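Long-range contacts in C alpha-dehydrogenase (Sphingobium sp. SYK-6, PDB 4YAC), which binds NADH and, as a short-chain dehydrogenase/reductase of the lignin beta-aryl ether cleavage pathway, probably oxidises alcohols with NAD(+) as hydride acceptor: residues 23-28 against 50-56; 84-88 against 130-134; 92-96 against 110-115; 168-172 against 246-250. Numbering follows the deposited sequence.

Contact 1 (23-28 against 50-56)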
loop_
_atom_site.group_PDB
_atom_site.type_symbol
_atom_site.label_atom_id
_atom_site.label_comp_id
_atom_site.label_asym_id
_atom_site.label_seq_id
_atom_site.Cartn_x
_atom_site.Cartn_y
_atom_site.Cartn_z
ATOM N N ALA A 23 9.190 15.553 -17.799
ATOM C CA ALA A 23 9.599 16.953 -17.890
ATOM C C ALA A 23 9.734 17.419 -19.339
ATOM O O ALA A 23 9.274 18.509 -19.697
ATOM C CB ALA A 23 10.913 17.164 -17.146
ATOM N N LYS A 24 10.363 16.596 -20.174
ATOM C CA LYS A 24 10.580 16.949 -21.575
ATOM C C LYS A 24 9.264 17.187 -22.298
ATOM O O LYS A 24 9.095 18.191 -22.998
ATOM C CB LYS A 24 11.359 15.850 -22.295
ATOM C CG LYS A 24 12.836 15.799 -21.966
ATOM C CD LYS A 24 13.531 14.711 -22.781
ATOM C CE LYS A 24 15.010 14.602 -22.447
ATOM N NZ LYS A 24 15.679 13.510 -23.209
ATOM N N VAL A 25 8.335 16.253 -22.135
ATOM C CA VAL A 25 7.041 16.329 -22.804
ATOM C C VAL A 25 6.238 17.523 -22.306
ATOM O O VAL A 25 5.590 18.210 -23.095
ATOM C CB VAL A 25 6.227 15.031 -22.595
ATOM C CG1 VAL A 25 4.802 15.177 -23.124
ATOM C CG2 VAL A 25 6.920 13.857 -23.277
ATOM N N LEU A 26 6.280 17.779 -21.003
ATOM C CA LEU A 26 5.518 18.888 -20.441
ATOM C C LEU A 26 6.107 20.236 -20.868
ATOM O O LEU A 26 5.368 21.172 -21.180
ATOM C CB LEU A 26 5.468 18.780 -18.912
ATOM C CG LEU A 26 4.712 17.555 -18.380
ATOM C CD1 LEU A 26 4.913 17.406 -16.877
ATOM C CD2 LEU A 26 3.231 17.634 -18.713
ATOM N N ALA A 27 7.432 20.327 -20.905
ATOM C CA ALA A 27 8.110 21.575 -21.257
ATOM C C ALA A 27 8.043 21.873 -22.752
ATOM O O ALA A 27 7.885 23.028 -23.162
ATOM C CB ALA A 27 9.563 21.523 -20.807
ATOM N N GLU A 28 8.162 20.832 -23.567
ATOM C CA GLU A 28 8.277 21.004 -25.012
ATOM C C GLU A 28 6.918 20.998 -25.699
ATOM O O GLU A 28 6.517 21.999 -26.289
ATOM C CB GLU A 28 9.170 19.913 -25.601
ATOM C CG GLU A 28 10.612 20.003 -25.133
ATOM C CD GLU A 28 11.509 18.970 -25.786
ATOM O OE1 GLU A 28 11.721 19.058 -27.015
ATOM O OE2 GLU A 28 12.000 18.069 -25.070
ATOM N N TYR A 50 20.414 19.526 -22.130
ATOM C CA TYR A 50 19.408 19.239 -23.147
ATOM C C TYR A 50 18.465 20.426 -23.341
ATOM O O TYR A 50 18.294 20.934 -24.459
ATOM C CB TYR A 50 18.611 17.986 -22.757
ATOM C CG TYR A 50 17.414 17.708 -23.640
ATOM C CD1 TYR A 50 17.549 16.986 -24.817
ATOM C CD2 TYR A 50 16.148 18.163 -23.293
ATOM C CE1 TYR A 50 16.461 16.730 -25.626
ATOM C CE2 TYR A 50 15.057 17.911 -24.095
ATOM C CZ TYR A 50 15.217 17.193 -25.260
ATOM O OH TYR A 50 14.131 16.934 -26.058
ATOM N N PHE A 51 17.862 20.878 -22.248
ATOM C CA PHE A 51 16.839 21.915 -22.328
ATOM C C PHE A 51 17.402 23.245 -22.820
ATOM O O PHE A 51 16.658 24.075 -23.330
ATOM C CB PHE A 51 16.161 22.108 -20.972
ATOM C CG PHE A 51 15.208 21.003 -20.613
ATOM C CD1 PHE A 51 14.129 20.710 -21.428
ATOM C CD2 PHE A 51 15.391 20.259 -19.458
ATOM C CE1 PHE A 51 13.253 19.697 -21.108
ATOM C CE2 PHE A 51 14.517 19.237 -19.128
ATOM C CZ PHE A 51 13.446 18.956 -19.953
ATOM N N SER A 52 18.710 23.447 -22.680
ATOM C CA SER A 52 19.333 24.683 -23.159
ATOM C C SER A 52 19.360 24.748 -24.686
ATOM O O SER A 52 19.730 25.774 -25.262
ATOM C CB SER A 52 20.760 24.820 -22.628
ATOM O OG SER A 52 21.637 23.929 -23.297
ATOM N N GLN A 53 18.987 23.644 -25.331
ATOM C CA GLN A 53 18.939 23.561 -26.787
ATOM C C GLN A 53 17.502 23.453 -27.305
ATOM O O GLN A 53 17.279 23.088 -28.461
ATOM C CB GLN A 53 19.758 22.365 -27.268
ATOM C CG GLN A 53 21.201 22.384 -26.793
ATOM C CD GLN A 53 21.964 23.600 -27.280
ATOM O OE1 GLN A 53 21.796 24.032 -28.415
ATOM N NE2 GLN A 53 22.804 24.162 -26.420
ATOM N N LYS A 54 16.539 23.786 -26.446
ATOM C CA LYS A 54 15.118 23.727 -26.787
ATOM C C LYS A 54 14.413 25.024 -26.396
ATOM O O LYS A 54 14.856 25.731 -25.492
ATOM C CB LYS A 54 14.437 22.554 -26.078
ATOM C CG LYS A 54 15.050 21.189 -26.366
ATOM C CD LYS A 54 14.853 20.793 -27.818
ATOM C CE LYS A 54 15.296 19.355 -28.074
ATOM N NZ LYS A 54 15.468 19.083 -29.528
ATOM N N ASN A 55 13.297 25.318 -27.052
ATOM C CA ASN A 55 12.523 26.506 -26.718
ATOM C C ASN A 55 11.584 26.237 -25.545
ATOM O O ASN A 55 10.374 26.070 -25.715
ATOM C CB ASN A 55 11.735 26.988 -27.931
ATOM C CG ASN A 55 11.339 28.448 -27.822
ATOM O OD1 ASN A 55 12.172 29.309 -27.530
ATOM N ND2 ASN A 55 10.065 28.734 -28.043
ATOM N N VAL A 56 12.161 26.199 -24.348
ATOM C CA VAL A 56 11.433 25.821 -23.153
ATOM C C VAL A 56 11.704 26.779 -22.009
ATOM O O VAL A 56 12.675 27.539 -22.030
ATOM C CB VAL A 56 11.819 24.402 -22.699
ATOM C CG1 VAL A 56 11.485 23.396 -23.783
ATOM C CG2 VAL A 56 13.302 24.345 -22.351
HETATM O O HOH W 1 9.089 24.004 -27.098
#

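Contact 2 (84-88 against 130-134)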
loop_
_atom_site.group_PDB
_atom_site.type_symbol
_atom_site.label_atom_id
_atom_site.label_comp_id
_atom_site.label_asym_id
_atom_site.label_seq_id
_atom_site.Cartn_x
_atom_site.Cartn_y
_atom_site.Cartn_z
ATOM N N PRO A 84 2.560 29.764 -8.943
ATOM C CA PRO A 84 2.053 28.620 -8.169
ATOM C C PRO A 84 2.027 27.332 -8.982
ATOM O O PRO A 84 1.742 27.368 -10.179
ATOM C CB PRO A 84 0.632 29.050 -7.787
ATOM C CG PRO A 84 0.606 30.537 -7.959
ATOM C CD PRO A 84 1.551 30.827 -9.079
ATOM N N VAL A 85 2.324 26.209 -8.336
ATOM C CA VAL A 85 2.337 24.923 -9.018
ATOM C C VAL A 85 0.928 24.515 -9.420
ATOM O O VAL A 85 0.017 24.487 -8.588
ATOM C CB VAL A 85 2.956 23.824 -8.132
ATOM C CG1 VAL A 85 2.922 22.474 -8.847
ATOM C CG2 VAL A 85 4.380 24.189 -7.760
ATOM N N ASP A 86 0.759 24.197 -10.699
ATOM C CA ASP A 86 -0.520 23.726 -11.216
ATOM C C ASP A 86 -0.545 22.200 -11.278
ATOM O O ASP A 86 -1.571 21.581 -11.006
ATOM C CB ASP A 86 -0.788 24.303 -12.603
ATOM C CG ASP A 86 -0.972 25.809 -12.584
ATOM O OD1 ASP A 86 -1.996 26.274 -12.041
ATOM O OD2 ASP A 86 -0.097 26.522 -13.124
ATOM N N LEU A 87 0.588 21.616 -11.655
ATOM C CA LEU A 87 0.718 20.172 -11.816
ATOM C C LEU A 87 1.899 19.672 -11.004
ATOM O O LEU A 87 3.027 20.112 -11.210
ATOM C CB LEU A 87 0.897 19.811 -13.294
ATOM C CG LEU A 87 1.271 18.363 -13.644
ATOM C CD1 LEU A 87 0.201 17.393 -13.176
ATOM C CD2 LEU A 87 1.483 18.236 -15.145
ATOM N N LEU A 88 1.632 18.764 -10.072
ATOM C CA LEU A 88 2.684 18.126 -9.290
ATOM C C LEU A 88 2.868 16.690 -9.761
ATOM O O LEU A 88 1.917 15.907 -9.754
ATOM C CB LEU A 88 2.348 18.156 -7.799
ATOM C CG LEU A 88 3.283 17.343 -6.897
ATOM C CD1 LEU A 88 4.679 17.940 -6.892
ATOM C CD2 LEU A 88 2.726 17.252 -5.482
ATOM N N MET A 130 -2.550 24.595 -3.391
ATOM C CA MET A 130 -3.521 24.525 -4.477
ATOM C C MET A 130 -4.918 24.874 -3.980
ATOM O O MET A 130 -5.623 25.672 -4.595
ATOM C CB MET A 130 -3.538 23.133 -5.101
ATOM C CG MET A 130 -2.364 22.823 -6.003
ATOM S SD MET A 130 -2.390 21.094 -6.504
ATOM C CE MET A 130 -1.084 21.063 -7.727
ATOM N N ILE A 131 -5.314 24.257 -2.870
ATOM C CA ILE A 131 -6.638 24.471 -2.297
ATOM C C ILE A 131 -6.810 25.933 -1.902
ATOM O O ILE A 131 -7.829 26.557 -2.209
ATOM C CB ILE A 131 -6.866 23.542 -1.072
ATOM C CG1 ILE A 131 -7.010 22.097 -1.551
ATOM C CG2 ILE A 131 -8.108 23.951 -0.286
ATOM C CD1 ILE A 131 -6.959 21.071 -0.453
ATOM N N GLU A 132 -5.796 26.477 -1.239
ATOM C CA GLU A 132 -5.825 27.855 -0.761
ATOM C C GLU A 132 -5.976 28.850 -1.915
ATOM O O GLU A 132 -6.650 29.878 -1.780
ATOM C CB GLU A 132 -4.552 28.143 0.042
ATOM C CG GLU A 132 -4.266 29.612 0.317
ATOM C CD GLU A 132 -2.995 29.810 1.123
ATOM O OE1 GLU A 132 -2.285 28.810 1.371
ATOM O OE2 GLU A 132 -2.705 30.961 1.509
ATOM N N ARG A 133 -5.358 28.533 -3.047
ATOM C CA ARG A 133 -5.377 29.413 -4.212
ATOM C C ARG A 133 -6.728 29.369 -4.925
ATOM O O ARG A 133 -7.186 30.373 -5.475
ATOM C CB ARG A 133 -4.250 29.021 -5.169
ATOM C CG ARG A 133 -4.209 29.794 -6.475
ATOM C CD ARG A 133 -3.141 29.220 -7.380
ATOM N NE ARG A 133 -3.133 29.841 -8.699
ATOM C CZ ARG A 133 -2.697 29.246 -9.804
ATOM N NH1 ARG A 133 -2.236 28.003 -9.759
ATOM N NH2 ARG A 133 -2.727 29.894 -10.960
ATOM N N GLY A 134 -7.358 28.200 -4.927
ATOM C CA GLY A 134 -8.713 28.068 -5.431
ATOM C C GLY A 134 -8.839 28.060 -6.943
ATOM O O GLY A 134 -9.910 28.362 -7.469
HETATM O O HOH W 2 -2.147 26.033 -7.908
HETATM O O HOH W 3 -2.670 28.562 -13.245
#

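Contact 3 (92-96 against 110-115). With NAI (1,4-dihydronicotinamide adenine dinucleotide), chain B.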
loop_
_atom_site.group_PDB
_atom_site.type_symbol
_atom_site.label_atom_id
_atom_site.label_comp_id
_atom_site.label_asym_id
_atom_site.label_seq_id
_atom_site.Cartn_x
_atom_site.Cartn_y
_atom_site.Cartn_z
ATOM N N ALA A 92 9.867 10.677 -8.668
ATOM C CA ALA A 92 11.123 10.159 -8.130
ATOM C C ALA A 92 10.875 8.852 -7.397
ATOM O O ALA A 92 9.867 8.688 -6.718
ATOM C CB ALA A 92 11.770 11.168 -7.199
ATOM N N GLY A 93 11.792 7.911 -7.560
ATOM C CA GLY A 93 11.703 6.650 -6.852
ATOM C C GLY A 93 13.014 5.909 -6.931
ATOM O O GLY A 93 13.805 6.135 -7.847
ATOM N N VAL A 94 13.241 5.023 -5.966
ATOM C CA VAL A 94 14.430 4.180 -5.949
ATOM C C VAL A 94 14.035 2.727 -5.750
ATOM O O VAL A 94 12.900 2.431 -5.372
ATOM C CB VAL A 94 15.407 4.593 -4.834
ATOM C CG1 VAL A 94 15.851 6.033 -5.027
ATOM C CG2 VAL A 94 14.764 4.412 -3.459
ATOM N N SER A 95 14.976 1.821 -5.991
ATOM C CA SER A 95 14.715 0.406 -5.783
ATOM C C SER A 95 15.993 -0.385 -5.571
ATOM O O SER A 95 17.022 -0.116 -6.187
ATOM C CB SER A 95 13.947 -0.176 -6.969
ATOM O OG SER A 95 14.693 -0.050 -8.167
ATOM N N GLN A 96 15.904 -1.358 -4.671
ATOM C CA GLN A 96 16.946 -2.355 -4.493
ATOM C C GLN A 96 16.255 -3.651 -4.102
ATOM O O GLN A 96 15.499 -3.695 -3.132
ATOM C CB GLN A 96 17.963 -1.925 -3.437
ATOM C CG GLN A 96 19.281 -2.684 -3.509
ATOM C CD GLN A 96 20.464 -1.841 -3.067
ATOM O OE1 GLN A 96 21.298 -1.449 -3.882
ATOM N NE2 GLN A 96 20.541 -1.560 -1.772
ATOM N N TRP A 110 15.585 3.592 3.583
ATOM C CA TRP A 110 15.938 4.338 2.376
ATOM C C TRP A 110 14.798 4.317 1.358
ATOM O O TRP A 110 14.357 5.366 0.895
ATOM C CB TRP A 110 17.219 3.772 1.759
ATOM C CG TRP A 110 17.530 4.302 0.398
ATOM C CD1 TRP A 110 17.514 5.611 -0.002
ATOM C CD2 TRP A 110 17.921 3.539 -0.743
ATOM N NE1 TRP A 110 17.864 5.704 -1.326
ATOM C CE2 TRP A 110 18.122 4.443 -1.804
ATOM C CE3 TRP A 110 18.121 2.174 -0.978
ATOM C CZ2 TRP A 110 18.508 4.030 -3.071
ATOM C CZ3 TRP A 110 18.504 1.768 -2.239
ATOM C CH2 TRP A 110 18.698 2.693 -3.267
ATOM N N GLN A 111 14.303 3.130 1.026
ATOM C CA GLN A 111 13.264 3.014 0.005
ATOM C C GLN A 111 11.928 3.565 0.501
ATOM O O GLN A 111 11.198 4.200 -0.261
ATOM C CB GLN A 111 13.118 1.558 -0.441
ATOM C CG GLN A 111 14.346 1.042 -1.179
ATOM C CD GLN A 111 14.171 -0.363 -1.715
ATOM O OE1 GLN A 111 13.392 -0.595 -2.640
ATOM N NE2 GLN A 111 14.899 -1.310 -1.136
ATOM N N MET A 112 11.614 3.342 1.775
ATOM C CA MET A 112 10.406 3.910 2.369
ATOM C C MET A 112 10.456 5.436 2.334
ATOM O O MET A 112 9.471 6.092 1.989
ATOM C CB MET A 112 10.232 3.433 3.812
ATOM C CG MET A 112 9.699 2.020 3.931
ATOM S SD MET A 112 7.932 1.902 3.560
ATOM C CE MET A 112 7.887 0.294 2.804
ATOM N N ASP A 113 11.606 6.007 2.675
ATOM C CA ASP A 113 11.711 7.459 2.787
ATOM C C ASP A 113 11.531 8.132 1.422
ATOM O O ASP A 113 10.777 9.095 1.297
ATOM C CB ASP A 113 13.057 7.856 3.415
ATOM C CG ASP A 113 12.998 9.181 4.167
ATOM O OD1 ASP A 113 11.888 9.707 4.402
ATOM O OD2 ASP A 113 14.074 9.685 4.549
ATOM N N VAL A 114 12.205 7.631 0.393
ATOM C CA VAL A 114 12.089 8.252 -0.931
ATOM C C VAL A 114 10.753 7.929 -1.590
ATOM O O VAL A 114 10.071 8.824 -2.082
ATOM C CB VAL A 114 13.217 7.803 -1.882
ATOM C CG1 VAL A 114 13.061 8.462 -3.257
ATOM C CG2 VAL A 114 14.571 8.140 -1.295
ATOM N N ASN A 115 10.381 6.655 -1.602
ATOM C CA ASN A 115 9.226 6.225 -2.381
ATOM C C ASN A 115 7.889 6.577 -1.742
ATOM O O ASN A 115 6.904 6.785 -2.452
ATOM C CB ASN A 115 9.286 4.716 -2.627
ATOM C CG ASN A 115 10.436 4.316 -3.532
ATOM O OD1 ASN A 115 11.237 5.156 -3.960
ATOM N ND2 ASN A 115 10.526 3.023 -3.828
HETATM P PA NAI B . 16.491 6.997 -12.499
HETATM O O1A NAI B . 17.732 6.605 -11.735
HETATM O O2A NAI B . 16.817 7.044 -14.003
HETATM O O5B NAI B . 15.995 8.411 -12.020
HETATM C C5B NAI B . 15.718 8.618 -10.673
HETATM C C4B NAI B . 15.947 10.031 -10.337
HETATM O O4B NAI B . 15.354 10.289 -9.020
HETATM C C3B NAI B . 17.370 10.335 -10.250
HETATM O O3B NAI B . 17.677 11.528 -10.960
HETATM C C2B NAI B . 17.648 10.479 -8.843
HETATM O O2B NAI B . 18.752 11.374 -8.610
HETATM C C1B NAI B . 16.411 10.988 -8.289
HETATM N N9A NAI B . 16.295 10.790 -6.870
HETATM C C8A NAI B . 16.556 9.669 -6.142
HETATM N N7A NAI B . 16.334 9.899 -4.837
HETATM C C5A NAI B . 15.913 11.193 -4.681
HETATM C C6A NAI B . 15.536 12.006 -3.617
HETATM N N6A NAI B . 15.533 11.528 -2.269
HETATM N N1A NAI B . 15.164 13.294 -3.852
HETATM C C2A NAI B . 15.154 13.809 -5.096
HETATM N N3A NAI B . 15.506 13.056 -6.153
HETATM C C4A NAI B . 15.888 11.765 -5.981
HETATM O O3 NAI B . 15.356 5.983 -12.226
HETATM P PN NAI B . 14.193 5.698 -13.292
HETATM O O1N NAI B . 14.796 5.075 -14.541
HETATM O O2N NAI B . 13.124 4.695 -12.646
HETATM O O5D NAI B . 13.484 7.024 -13.669
HETATM O O HOH W 4 9.398 10.180 -4.396
#

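Contact 4 (168-172 against 246-250)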
loop_
_atom_site.group_PDB
_atom_site.type_symbol
_atom_site.label_atom_id
_atom_site.label_comp_id
_atom_site.label_asym_id
_atom_site.label_seq_id
_atom_site.Cartn_x
_atom_site.Cartn_y
_atom_site.Cartn_z
ATOM N N ALA A 168 -2.827 7.613 -3.485
ATOM C CA ALA A 168 -3.428 8.112 -4.719
ATOM C C ALA A 168 -4.941 7.906 -4.724
ATOM O O ALA A 168 -5.698 8.823 -5.061
ATOM C CB ALA A 168 -2.800 7.437 -5.929
ATOM N N GLU A 169 -5.388 6.707 -4.357
ATOM C CA GLU A 169 -6.818 6.420 -4.334
ATOM C C GLU A 169 -7.517 7.271 -3.273
ATOM O O GLU A 169 -8.698 7.599 -3.408
ATOM C CB GLU A 169 -7.070 4.932 -4.080
ATOM C CG GLU A 169 -6.560 4.036 -5.193
ATOM C CD GLU A 169 -7.130 2.634 -5.122
ATOM O OE1 GLU A 169 -8.370 2.491 -5.187
ATOM O OE2 GLU A 169 -6.337 1.673 -4.998
ATOM N N SER A 170 -6.779 7.640 -2.228
ATOM C CA SER A 170 -7.309 8.507 -1.176
ATOM C C SER A 170 -7.469 9.942 -1.671
ATOM O O SER A 170 -8.491 10.584 -1.428
ATOM C CB SER A 170 -6.403 8.469 0.055
ATOM O OG SER A 170 -6.456 7.196 0.674
ATOM N N LEU A 171 -6.453 10.441 -2.364
ATOM C CA LEU A 171 -6.531 11.759 -2.991
ATOM C C LEU A 171 -7.704 11.812 -3.963
ATOM O O LEU A 171 -8.403 12.821 -4.064
ATOM C CB LEU A 171 -5.228 12.077 -3.730
ATOM C CG LEU A 171 -4.200 13.070 -3.164
ATOM C CD1 LEU A 171 -4.416 13.449 -1.711
ATOM C CD2 LEU A 171 -2.810 12.495 -3.345
ATOM N N ARG A 172 -7.912 10.711 -4.674
ATOM C CA ARG A 172 -8.966 10.628 -5.678
ATOM C C ARG A 172 -10.345 10.915 -5.085
ATOM O O ARG A 172 -11.218 11.464 -5.763
ATOM C CB ARG A 172 -8.955 9.244 -6.327
ATOM C CG ARG A 172 -9.834 9.129 -7.555
ATOM C CD ARG A 172 -9.960 7.691 -8.016
ATOM N NE ARG A 172 -10.713 7.589 -9.264
ATOM C CZ ARG A 172 -11.150 6.447 -9.787
ATOM N NH1 ARG A 172 -10.916 5.295 -9.172
ATOM N NH2 ARG A 172 -11.828 6.457 -10.927
ATOM N N ARG A 246 -7.604 11.497 -16.211
ATOM C CA ARG A 246 -7.753 10.059 -16.007
ATOM C C ARG A 246 -6.992 9.606 -14.773
ATOM O O ARG A 246 -5.836 9.980 -14.579
ATOM C CB ARG A 246 -7.254 9.289 -17.225
ATOM C CG ARG A 246 -7.913 9.705 -18.516
ATOM C CD ARG A 246 -7.899 8.575 -19.519
ATOM N NE ARG A 246 -8.458 9.000 -20.799
ATOM C CZ ARG A 246 -7.739 9.389 -21.847
ATOM N NH1 ARG A 246 -6.417 9.402 -21.793
ATOM N NH2 ARG A 246 -8.345 9.761 -22.965
ATOM N N PHE A 247 -7.634 8.789 -13.946
ATOM C CA PHE A 247 -6.996 8.325 -12.724
ATOM C C PHE A 247 -6.108 7.110 -12.955
ATOM O O PHE A 247 -4.918 7.144 -12.648
ATOM C CB PHE A 247 -8.026 7.979 -11.660
ATOM C CG PHE A 247 -7.404 7.464 -10.399
ATOM C CD1 PHE A 247 -6.751 8.330 -9.539
ATOM C CD2 PHE A 247 -7.435 6.114 -10.091
ATOM C CE1 PHE A 247 -6.158 7.867 -8.384
ATOM C CE2 PHE A 247 -6.844 5.644 -8.934
ATOM C CZ PHE A 247 -6.205 6.521 -8.080
ATOM N N TRP A 248 -6.696 6.030 -13.465
ATOM C CA TRP A 248 -5.947 4.802 -13.720
ATOM C C TRP A 248 -5.144 4.899 -15.012
ATOM O O TRP A 248 -5.693 4.747 -16.101
ATOM C CB TRP A 248 -6.883 3.593 -13.803
ATOM C CG TRP A 248 -7.554 3.234 -12.515
ATOM C CD1 TRP A 248 -8.893 3.259 -12.256
ATOM C CD2 TRP A 248 -6.920 2.791 -11.309
ATOM N NE1 TRP A 248 -9.133 2.858 -10.965
ATOM C CE2 TRP A 248 -7.938 2.566 -10.361
ATOM C CE3 TRP A 248 -5.592 2.560 -10.937
ATOM C CZ2 TRP A 248 -7.671 2.123 -9.067
ATOM C CZ3 TRP A 248 -5.328 2.120 -9.651
ATOM C CH2 TRP A 248 -6.363 1.908 -8.733
ATOM N N VAL A 249 -3.846 5.155 -14.887
ATOM C CA VAL A 249 -2.962 5.190 -16.045
ATOM C C VAL A 249 -2.134 3.910 -16.052
ATOM O O VAL A 249 -1.016 3.862 -15.535
ATOM C CB VAL A 249 -2.053 6.436 -16.045
ATOM C CG1 VAL A 249 -1.384 6.600 -17.404
ATOM C CG2 VAL A 249 -2.864 7.685 -15.710
ATOM N N LEU A 250 -2.723 2.874 -16.643
ATOM C CA LEU A 250 -2.152 1.534 -16.691
ATOM C C LEU A 250 -2.106 1.070 -18.145
ATOM O O LEU A 250 -2.933 0.267 -18.568
ATOM C CB LEU A 250 -2.992 0.561 -15.852
ATOM C CG LEU A 250 -3.537 1.055 -14.510
ATOM C CD1 LEU A 250 -4.675 0.164 -14.048
ATOM C CD2 LEU A 250 -2.445 1.098 -13.472
#

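Contact 1 (23-28 against 50-56)
Phe-51 is the main bump here. Its ring slides into the shallow hollow that small residues leave on helix 17-28: CZ lies 4.2 Å from Ala-23 CB, and CE1 lies 4.1 Å from Ala-27 CB. The rim of the hollow is the aliphatic stem of Lys-24, whose CG is 3.8 Å from Phe-51 CZ. Just past the type I turn Phe-51 to Lys-54, Val-56 makes a second, smaller bump: its CG1 sits 4.0 Å from Ala-27 CB and 3.8 Å from Glu-28 CG. On the inner side, Ala-27 and Phe-51 both rest on Val-58 of strand 57-62, so the hollow opens onto the sheet of the Rossmann fold, with both helices packed against it. Toward solvent, Tyr-50 covers the outside. Lys-24 lies extended across one face of its ring, NZ 4.2 Å from the centroid in a cation-pi contact and CE 3.7 Å from it in a CH-pi contact. At the ring's edge, Tyr-50 OH donates to Glu-28 OE2 at 2.6 Å. The chemistry is therefore graded: apolar contacts beside the sheet, and a charged, aromatic and hydroxyl cluster along the solvent side of the seam between two neighbouring helices.

Contact 2 (84-88 against 130-134)
Arg-133 and Asp-86 form the salt bridge that ties these segments together, NH1 donating to OD1 at 2.9 Å. Two waters flank it. Water 3 joins Asp-86 OD1 (2.7 Å) to Arg-133 NH2 (2.6 Å), while water 2 joins Val-85 O to Arg-133 NH1, 2.7 Å from each. The other carboxylate oxygen, Asp-86 OD2, accepts from the backbone N of Val-8, so this one aspartate also reaches strand 8-12. Pro-84 lies over a face of the guanidinium, its CB 3.6 Å from Arg-133 NH1. Further in, Met-130 sends its extended side chain in against the backbone of 85-88, and its CE comes to 3.4 Å from Asp-86 O and 3.7 Å from Val-85 O. The same methyl makes looser apolar contacts with Val-85 CG1 (4.4 Å) and Leu-88 CB (4.5 Å). Gly-134, with positive phi, then takes the chain out of the helix. Joining the start of one strand to the end of the helix that leads to its neighbour, 137-142, is the geometry of a beta-alpha-beta crossover in a Rossmann fold.

Contact 3 (92-96 against 110-115)
In this Rossmann fold the loop after strand 87-90 runs past the cofactor and along helix 105-133. Ala-92 and Gly-93 match the end of the Asn-Asn-Ala-Gly motif of short-chain dehydrogenases. Asn-115 adopts the m rotamer with chi2 near 0°, which turns the edge of its amide to the backbone of Val-94: Val-94 N donates to OD1 at 2.8 Å, and ND2 donates to Val-94 O at 2.9 Å. ND2 also bonds Thr-160 of helix 155-174. One helical turn earlier, Gln-111, m then t, pairs likewise but more loosely with the backbone of Gln-96: NE2 to O at 3.2 Å, and a weak bond from N to OE1 at 3.3 Å. Val-94, an m rotamer, points toward the helix with CB 3.6 Å from Trp-110 CZ2. Val-94 CG2 lies over the Trp-110 six-membered ring in a CH-pi contact, 4.0 Å from its centroid and 4.0 Å from Val-114 CB; Val-94 CG1 also reaches the adenine, 3.9 Å from NAI C8A. Val-114, a t rotamer, brings CG2 to 3.7 Å from NAI N6A, so both valines line the adenine pocket. Beside the wider pi-type turn at 113-115, water 4 donates to Ala-92 O and Val-114 O, 2.8 Å from each.

Contact 4 (168-172 against 246-250)
Segment 168-172 is regular helix, with Arg-172 N bonded to Ala-168 O at 2.9 Å, while 246-250 is a short extended piece that starts with a kink: Phe-247 has phi/psi of -84/-59° before the strand begins at Trp-248. The nearest CA atoms, of Arg-172 and Phe-247, are 7.7 Å apart, and no hydrogen bond crosses directly. The gap is filled by two consecutive aromatics. Phe-247 points straight at the helix; its CE1 lies 3.5 Å from Ala-168 O near the ring plane, and its CZ is 3.8 Å from Glu-169 CG. Arg-172 lies across a face of the Phe-247 ring, its CD 3.5 Å from the centroid in a CH-pi contact. This is the edge of the parallel Rossmann sheet, where strand 248-249 pairs with 180-185 and helix 155-174 packs over one side; Phe-247 and Trp-248 also touch Val-182 and Leu-184, respectively, of that neighbouring strand. In short-chain dehydrogenases this helix commonly belongs to a dimer interface, and here the polar groups do reach across. Arg-172 NH1, 3.5 Å from Trp-248 NE1, makes a salt bridge with Glu-265 of the second subunit, and Trp-248 NE1 hydrogen-bonds the same carboxylate. Glu-169 OE2, 3.7 Å from Trp-248 CH2 at the indole edge, is paired in a salt bridge with Arg-165 of its own helix.

All four contacts belong to the Rossmann domain: contacts 2 and 4, the more buried pair, join a helix to a central and an edge strand of its sheet, while the partly buried contacts 1 and 3 join two helices on it and a loop to a helix. Contacts 2 and 3 share helix 105-133, contact 3 nested within the chain loop that contact 2 closes, their centres about 26 Å apart. Contacts 1 and 2 touch through Leu-26 CD1 and Leu-87 CD2, 3.9 Å apart. Chemistry follows location: a polar rim over apolar packing in 1, a water-flanked ion pair in 2, amide-to-backbone bonds beside the adenine in 3, and an aromatic pair in 4, with Trp-248 and Arg-172 bonded to the second subunit.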